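Local atomic coordinates of probable diphthine synthase (Aeropyrum pernix, PDB entry 1WDE), a protein that probably uses S-adenosyl-L-methionine to trimethylate the amino group of a modified histidine in elongation factor 2, the second step of diphthamide biosynthesis. Residues Glu6-Leu11 and Ala110-Arg115; Arg31-Val36 and Asp83-Val88. One frame throughout, in Å; residues are numbered along the deposited sequence.

Contact 1: residues Glu6-Leu11 and Ala110-Arg115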
ATOM      1  N   GLU A   6      14.725  -5.594 -32.351  1.00 90.58           N
ATOM      2  CA  GLU A   6      13.884  -5.245 -31.171  1.00 91.96           C
ATOM      3  C   GLU A   6      14.465  -4.089 -30.359  1.00 92.15           C
ATOM      4  O   GLU A   6      15.046  -4.302 -29.292  1.00 91.73           O
ATOM      5  CB  GLU A   6      13.717  -6.470 -30.268  1.00 93.52           C
ATOM      6  CG  GLU A   6      12.313  -7.053 -30.265  1.00 94.33           C
ATOM      7  CD  GLU A   6      11.277  -6.053 -29.796  1.00 95.06           C
ATOM      8  OE1 GLU A   6      11.456  -5.492 -28.694  1.00 96.14           O
ATOM      9  OE2 GLU A   6      10.286  -5.827 -30.524  1.00 94.59           O
ATOM     10  N   ALA A   7      14.293  -2.869 -30.868  1.00 91.81           N
ATOM     11  CA  ALA A   7      14.791  -1.659 -30.209  1.00 89.43           C
ATOM     12  C   ALA A   7      14.482  -1.675 -28.715  1.00 86.72           C
ATOM     13  O   ALA A   7      13.522  -2.312 -28.277  1.00 87.32           O
ATOM     14  CB  ALA A   7      14.183  -0.414 -30.859  1.00 89.60           C
ATOM     15  N   VAL A   8      15.298  -0.964 -27.942  1.00 83.09           N
ATOM     16  CA  VAL A   8      15.140  -0.908 -26.491  1.00 77.91           C
ATOM     17  C   VAL A   8      13.686  -0.771 -26.039  1.00 72.96           C
ATOM     18  O   VAL A   8      13.026   0.239 -26.311  1.00 73.06           O
ATOM     19  CB  VAL A   8      15.946   0.260 -25.875  1.00 78.83           C
ATOM     20  CG1 VAL A   8      16.085   0.045 -24.379  1.00 78.52           C
ATOM     21  CG2 VAL A   8      17.315   0.370 -26.533  1.00 78.47           C
ATOM     22  N   THR A   9      13.194  -1.801 -25.353  1.00 65.44           N
ATOM     23  CA  THR A   9      11.830  -1.807 -24.837  1.00 58.16           C
ATOM     24  C   THR A   9      11.816  -2.207 -23.362  1.00 53.15           C
ATOM     25  O   THR A   9      12.436  -3.195 -22.962  1.00 49.14           O
ATOM     26  CB  THR A   9      10.934  -2.762 -25.636  1.00 55.16           C
ATOM     27  OG1 THR A   9      10.859  -2.313 -26.992  1.00 55.13           O
ATOM     28  CG2 THR A   9       9.534  -2.794 -25.051  1.00 57.36           C
ATOM     29  N   LEU A  10      11.112  -1.424 -22.554  1.00 49.36           N
ATOM     30  CA  LEU A  10      11.027  -1.686 -21.126  1.00 47.14           C
ATOM     31  C   LEU A  10       9.663  -2.254 -20.752  1.00 49.29           C
ATOM     32  O   LEU A  10       8.620  -1.731 -21.157  1.00 49.04           O
ATOM     33  CB  LEU A  10      11.284  -0.397 -20.344  1.00 45.84           C
ATOM     34  CG  LEU A  10      11.032  -0.431 -18.834  1.00 46.52           C
ATOM     35  CD1 LEU A  10      12.005  -1.364 -18.160  1.00 37.67           C
ATOM     36  CD2 LEU A  10      11.156   0.975 -18.274  1.00 44.27           C
ATOM     37  N   LEU A  11       9.677  -3.338 -19.983  1.00 46.44           N
ATOM     38  CA  LEU A  11       8.441  -3.961 -19.544  1.00 39.26           C
ATOM     39  C   LEU A  11       8.350  -3.833 -18.034  1.00 39.07           C
ATOM     40  O   LEU A  11       9.174  -4.405 -17.320  1.00 39.19           O
ATOM     41  CB  LEU A  11       8.422  -5.445 -19.923  1.00 39.17           C
ATOM     42  CG  LEU A  11       8.674  -5.814 -21.388  1.00 43.08           C
ATOM     43  CD1 LEU A  11       8.461  -7.327 -21.589  1.00 43.90           C
ATOM     44  CD2 LEU A  11       7.730  -5.022 -22.277  1.00 40.56           C
ATOM     45  N   ALA A 110      13.679   9.045 -23.006  1.00 50.38           N
ATOM     46  CA  ALA A 110      14.944   8.600 -23.583  1.00 49.92           C
ATOM     47  C   ALA A 110      14.730   7.765 -24.843  1.00 50.44           C
ATOM     48  O   ALA A 110      15.635   7.061 -25.285  1.00 49.56           O
ATOM     49  CB  ALA A 110      15.729   7.796 -22.561  1.00 47.75           C
ATOM     50  N   GLY A 111      13.524   7.836 -25.405  1.00 52.59           N
ATOM     51  CA  GLY A 111      13.221   7.099 -26.621  1.00 51.35           C
ATOM     52  C   GLY A 111      12.699   5.676 -26.500  1.00 52.88           C
ATOM     53  O   GLY A 111      12.084   5.172 -27.444  1.00 49.10           O
ATOM     54  N   VAL A 112      12.935   5.030 -25.357  1.00 51.05           N
ATOM     55  CA  VAL A 112      12.494   3.647 -25.125  1.00 50.18           C
ATOM     56  C   VAL A 112      10.975   3.449 -25.069  1.00 48.54           C
ATOM     57  O   VAL A 112      10.253   4.251 -24.474  1.00 51.94           O
ATOM     58  CB  VAL A 112      13.089   3.093 -23.807  1.00 49.83           C
ATOM     59  CG1 VAL A 112      12.680   1.639 -23.616  1.00 48.33           C
ATOM     60  CG2 VAL A 112      14.604   3.223 -23.822  1.00 41.91           C
ATOM     61  N   ALA A 113      10.491   2.378 -25.693  1.00 48.67           N
ATOM     62  CA  ALA A 113       9.063   2.079 -25.677  1.00 46.89           C
ATOM     63  C   ALA A 113       8.762   1.437 -24.322  1.00 46.20           C
ATOM     64  O   ALA A 113       9.509   0.576 -23.868  1.00 48.92           O
ATOM     65  CB  ALA A 113       8.708   1.122 -26.805  1.00 45.15           C
ATOM     66  N   VAL A 114       7.681   1.860 -23.672  1.00 43.55           N
ATOM     67  CA  VAL A 114       7.341   1.308 -22.359  1.00 42.10           C
ATOM     68  C   VAL A 114       5.993   0.611 -22.327  1.00 39.84           C
ATOM     69  O   VAL A 114       4.983   1.165 -22.760  1.00 34.74           O
ATOM     70  CB  VAL A 114       7.342   2.404 -21.277  1.00 44.48           C
ATOM     71  CG1 VAL A 114       6.880   1.816 -19.944  1.00 47.17           C
ATOM     72  CG2 VAL A 114       8.744   3.003 -21.141  1.00 37.59           C
ATOM     73  N   ARG A 115       5.985  -0.621 -21.824  1.00 36.23           N
ATOM     74  CA  ARG A 115       4.745  -1.389 -21.717  1.00 37.08           C
ATOM     75  C   ARG A 115       4.491  -1.638 -20.228  1.00 33.55           C
ATOM     76  O   ARG A 115       5.375  -2.109 -19.504  1.00 35.11           O
ATOM     77  CB  ARG A 115       4.876  -2.734 -22.432  1.00 37.06           C
ATOM     78  CG  ARG A 115       5.346  -2.640 -23.863  1.00 45.23           C
ATOM     79  CD  ARG A 115       4.255  -2.125 -24.761  1.00 51.19           C
ATOM     80  NE  ARG A 115       3.362  -3.189 -25.208  1.00 59.21           N
ATOM     81  CZ  ARG A 115       2.237  -2.966 -25.883  1.00 65.21           C
ATOM     82  NH1 ARG A 115       1.465  -3.978 -26.266  1.00 66.00           N
ATOM     83  NH2 ARG A 115       1.873  -1.722 -26.156  1.00 66.86           N
TER
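Strand residues Thr9-Leu11 and Ala113-Arg115 run parallel, 18° between their directions, and pair Thr9 with Ala113, Leu10 with Val114 and Leu11 with Arg115. Leu10 uses both its backbone groups here: its N donates to Ala113 O over 2.9 Å, and its O receives Arg115 N. One step earlier, where the strands are only beginning, the bond from Ala113 N to Val8 O is weak, at 3.4 Å. Val112 CG1 is packed tightly against Val8 O, 3.1 Å away, while Val112 CG2 lies 3.6 Å from Val8 CG1, the two branched side chains crossing obliquely just ahead of the paired strands. With CG1 anti to the backbone N (chi1 -177°), the same methyl also reaches Leu10 CB. Leu10 and Val114 point to the face packed by helix 100-109, where Leu103 and Ala107 meet Leu10, and Ala107 and Leu108 meet Val114; apolar side chains suit a face buried against the helix. Strand 113-117 is an outermost strand of the five-stranded parallel sheet in this tetrapyrrole-methylase-family protein, reached from strand 85-90 through helix 100-109, a beta-alpha-beta crossover that passes over strand 9-14. The other face carries Thr9, Ala113, Leu11 and Arg115. Leu11 CD2 lies 3.7 Å from Arg115 CB, the two side chains side by side and pointing the same way. Thr9 OG1 bonds back to Ala7 O at 3.0 Å, while Thr9 CG2 sits 3.6 Å from Ala113 O. An alanine at Thr9 would probably leave Ala7 O without this hydroxyl donor and open a gap beside Ala113 O.

Contact 2: residues Arg31-Val36 and Asp83-Val88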
ATOM      1  N   ARG A  31       8.897 -14.183 -20.042  1.00 42.01           N
ATOM      2  CA  ARG A  31       9.547 -15.285 -20.733  1.00 49.10           C
ATOM      3  C   ARG A  31      10.126 -14.796 -22.056  1.00 52.47           C
ATOM      4  O   ARG A  31      11.186 -15.256 -22.486  1.00 51.93           O
ATOM      5  CB  ARG A  31       8.555 -16.433 -20.957  1.00 48.97           C
ATOM      6  CG  ARG A  31       8.127 -17.091 -19.646  1.00 58.14           C
ATOM      7  CD  ARG A  31       7.148 -18.252 -19.810  1.00 61.28           C
ATOM      8  NE  ARG A  31       5.901 -17.865 -20.466  1.00 65.38           N
ATOM      9  CZ  ARG A  31       4.736 -18.484 -20.281  1.00 67.64           C
ATOM     10  NH1 ARG A  31       3.650 -18.070 -20.926  1.00 64.03           N
ATOM     11  NH2 ARG A  31       4.649 -19.505 -19.435  1.00 64.84           N
ATOM     12  N   ARG A  32       9.445 -13.835 -22.673  1.00 52.35           N
ATOM     13  CA  ARG A  32       9.875 -13.290 -23.953  1.00 55.12           C
ATOM     14  C   ARG A  32      10.898 -12.165 -23.856  1.00 55.31           C
ATOM     15  O   ARG A  32      11.476 -11.762 -24.864  1.00 57.40           O
ATOM     16  CB  ARG A  32       8.650 -12.836 -24.760  1.00 54.32           C
ATOM     17  CG  ARG A  32       7.769 -14.004 -25.189  1.00 53.15           C
ATOM     18  CD  ARG A  32       6.541 -13.554 -25.971  1.00 58.73           C
ATOM     19  NE  ARG A  32       5.770 -14.696 -26.462  1.00 63.98           N
ATOM     20  CZ  ARG A  32       6.190 -15.538 -27.405  1.00 68.33           C
ATOM     21  NH1 ARG A  32       7.380 -15.369 -27.970  1.00 70.36           N
ATOM     22  NH2 ARG A  32       5.428 -16.559 -27.780  1.00 65.99           N
ATOM     23  N   ALA A  33      11.137 -11.663 -22.651  1.00 55.14           N
ATOM     24  CA  ALA A  33      12.121 -10.601 -22.468  1.00 54.54           C
ATOM     25  C   ALA A  33      13.530 -11.180 -22.638  1.00 54.22           C
ATOM     26  O   ALA A  33      13.712 -12.396 -22.635  1.00 52.72           O
ATOM     27  CB  ALA A  33      11.970  -9.979 -21.083  1.00 55.38           C
ATOM     28  N   ASP A  34      14.523 -10.311 -22.792  1.00 54.83           N
ATOM     29  CA  ASP A  34      15.896 -10.764 -22.953  1.00 55.49           C
ATOM     30  C   ASP A  34      16.605 -10.687 -21.614  1.00 58.69           C
ATOM     31  O   ASP A  34      17.508 -11.478 -21.330  1.00 58.49           O
ATOM     32  CB  ASP A  34      16.634  -9.908 -23.986  1.00 56.74           C
ATOM     33  CG  ASP A  34      15.988  -9.970 -25.363  1.00 62.25           C
ATOM     34  OD1 ASP A  34      15.805 -11.089 -25.887  1.00 58.79           O
ATOM     35  OD2 ASP A  34      15.663  -8.897 -25.921  1.00 63.81           O
ATOM     36  N   VAL A  35      16.189  -9.724 -20.795  1.00 57.77           N
ATOM     37  CA  VAL A  35      16.754  -9.528 -19.463  1.00 55.80           C
ATOM     38  C   VAL A  35      15.590  -9.329 -18.479  1.00 54.64           C
ATOM     39  O   VAL A  35      14.558  -8.750 -18.836  1.00 48.72           O
ATOM     40  CB  VAL A  35      17.668  -8.279 -19.412  1.00 55.67           C
ATOM     41  CG1 VAL A  35      18.488  -8.287 -18.129  1.00 56.28           C
ATOM     42  CG2 VAL A  35      18.585  -8.251 -20.617  1.00 62.98           C
ATOM     43  N   VAL A  36      15.757  -9.811 -17.250  1.00 51.00           N
ATOM     44  CA  VAL A  36      14.717  -9.691 -16.235  1.00 47.60           C
ATOM     45  C   VAL A  36      15.254  -9.246 -14.879  1.00 51.49           C
ATOM     46  O   VAL A  36      15.893 -10.024 -14.167  1.00 52.85           O
ATOM     47  CB  VAL A  36      13.983 -11.024 -16.029  1.00 43.41           C
ATOM     48  CG1 VAL A  36      12.862 -10.848 -15.014  1.00 44.82           C
ATOM     49  CG2 VAL A  36      13.429 -11.520 -17.356  1.00 43.08           C
ATOM     50  N   ASP A  83      20.052  -2.672 -27.789  1.00 95.91           N
ATOM     51  CA  ASP A  83      18.615  -2.482 -28.201  1.00 92.42           C
ATOM     52  C   ASP A  83      18.007  -3.774 -27.819  1.00 87.68           C
ATOM     53  O   ASP A  83      18.222  -4.776 -28.492  1.00 86.92           O
ATOM     54  CB  ASP A  83      18.460  -2.238 -29.758  1.00 96.03           C
ATOM     55  CG  ASP A  83      19.009  -0.886 -30.322  1.00 98.00           C
ATOM     56  OD1 ASP A  83      20.264  -0.747 -30.570  1.00 98.72           O
ATOM     57  OD2 ASP A  83      18.210   0.116 -30.566  1.00 98.08           O
ATOM     58  N   ALA A  84      17.271  -3.776 -26.748  1.00 81.83           N
ATOM     59  CA  ALA A  84      16.716  -5.033 -26.266  1.00 74.37           C
ATOM     60  C   ALA A  84      15.462  -4.826 -25.427  1.00 69.81           C
ATOM     61  O   ALA A  84      15.108  -3.705 -25.067  1.00 66.97           O
ATOM     62  CB  ALA A  84      17.784  -5.716 -25.405  1.00 71.28           C
ATOM     63  N   VAL A  85      14.923  -6.027 -25.099  1.00 61.57           N
ATOM     64  CA  VAL A  85      13.707  -6.061 -24.281  1.00 54.91           C
ATOM     65  C   VAL A  85      14.069  -6.323 -22.826  1.00 52.30           C
ATOM     66  O   VAL A  85      14.512  -7.421 -22.473  1.00 49.72           O
ATOM     67  CB  VAL A  85      12.767  -7.159 -24.748  1.00 54.59           C
ATOM     68  CG1 VAL A  85      11.385  -7.020 -24.095  1.00 53.99           C
ATOM     69  CG2 VAL A  85      12.586  -7.134 -26.265  1.00 52.44           C
ATOM     70  N   VAL A  86      13.895  -5.315 -21.979  1.00 49.54           N
ATOM     71  CA  VAL A  86      14.213  -5.439 -20.559  1.00 46.94           C
ATOM     72  C   VAL A  86      12.954  -5.395 -19.699  1.00 46.09           C
ATOM     73  O   VAL A  86      12.090  -4.544 -19.891  1.00 45.53           O
ATOM     74  CB  VAL A  86      15.174  -4.319 -20.102  1.00 45.09           C
ATOM     75  CG1 VAL A  86      15.385  -4.384 -18.608  1.00 42.70           C
ATOM     76  CG2 VAL A  86      16.518  -4.474 -20.803  1.00 49.98           C
ATOM     77  N   ALA A  87      12.859  -6.319 -18.751  1.00 45.85           N
ATOM     78  CA  ALA A  87      11.705  -6.376 -17.871  1.00 47.95           C
ATOM     79  C   ALA A  87      12.086  -6.090 -16.427  1.00 47.42           C
ATOM     80  O   ALA A  87      13.138  -6.527 -15.954  1.00 45.91           O
ATOM     81  CB  ALA A  87      11.038  -7.747 -17.968  1.00 45.60           C
ATOM     82  N   VAL A  88      11.239  -5.322 -15.747  1.00 41.15           N
ATOM     83  CA  VAL A  88      11.428  -5.015 -14.335  1.00 37.23           C
ATOM     84  C   VAL A  88      10.179  -5.588 -13.681  1.00 33.03           C
ATOM     85  O   VAL A  88       9.049  -5.190 -13.996  1.00 29.70           O
ATOM     86  CB  VAL A  88      11.535  -3.495 -14.070  1.00 39.57           C
ATOM     87  CG1 VAL A  88      11.587  -3.230 -12.569  1.00 35.38           C
ATOM     88  CG2 VAL A  88      12.800  -2.940 -14.727  1.00 39.46           C
TER
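Val85 O is gripped by two successive backbone N-H groups, by Asp34 N at 2.9 Å and, more weakly, by Val35 N at 3.3 Å. The neighbouring N-H of Val85 is taken by a side chain instead: Val85 N donates to Asp34 OD2 over 3.1 Å, on the anti side of the carboxylate and 16° out of its plane. Asp34 CG stands beside its own backbone N, anti to the carbonyl carbon (chi1 -61°), which sets CG on the side of Val85, and OD2 then reaches its N; the two side chains cross at about a right angle, with Asp34 OD2 3.6 Å from Val85 CG2. Asp34 thus both donates to Val85 and accepts from it, a role suited to a short acidic residue in the turn between helix 24-32 and strand 35-39. Regular parallel pairing follows, with Val35 opposite Val86, Val36 opposite Ala87, and Ala87 N bonded to Val35 O at 3.0 Å. Ala33 CB meets Ala87 CB at 3.9 Å, an approach that leaves little room for larger side chains. On its far side strand 85-90 pairs with strand 9-14, which places it inside the sheet, where beta-branched valines fit the extended backbone. Because the Asp34 carboxylate takes a backbone N-H at the very start of strand 85-90, it stands in for a main-chain carbonyl there, and that bond would probably favour its ionised form.

Contacts 1 and 2 lie side by side in one five-stranded parallel sheet, their centres 10 Å apart, and strands 9-14 and 85-90 join them as neighbours: Leu11 N to Val86 O and Thr9 N to Ala84 O are probable hydrogen bonds. Across the sheet the order is 62-64, 35-39, 85-90, 9-14, 113-117, so contact 2 pairs two inner strands and contact 1 reaches an outer one. Along the chain contact 2 is nested within the loop closed by contact 1. Both belong to the parallel sheet of the tetrapyrrole-methylase-type region; the Val114 side chain is about 11 Å from that of Asp93, which probably binds S-adenosyl-L-methionine, as in related enzymes.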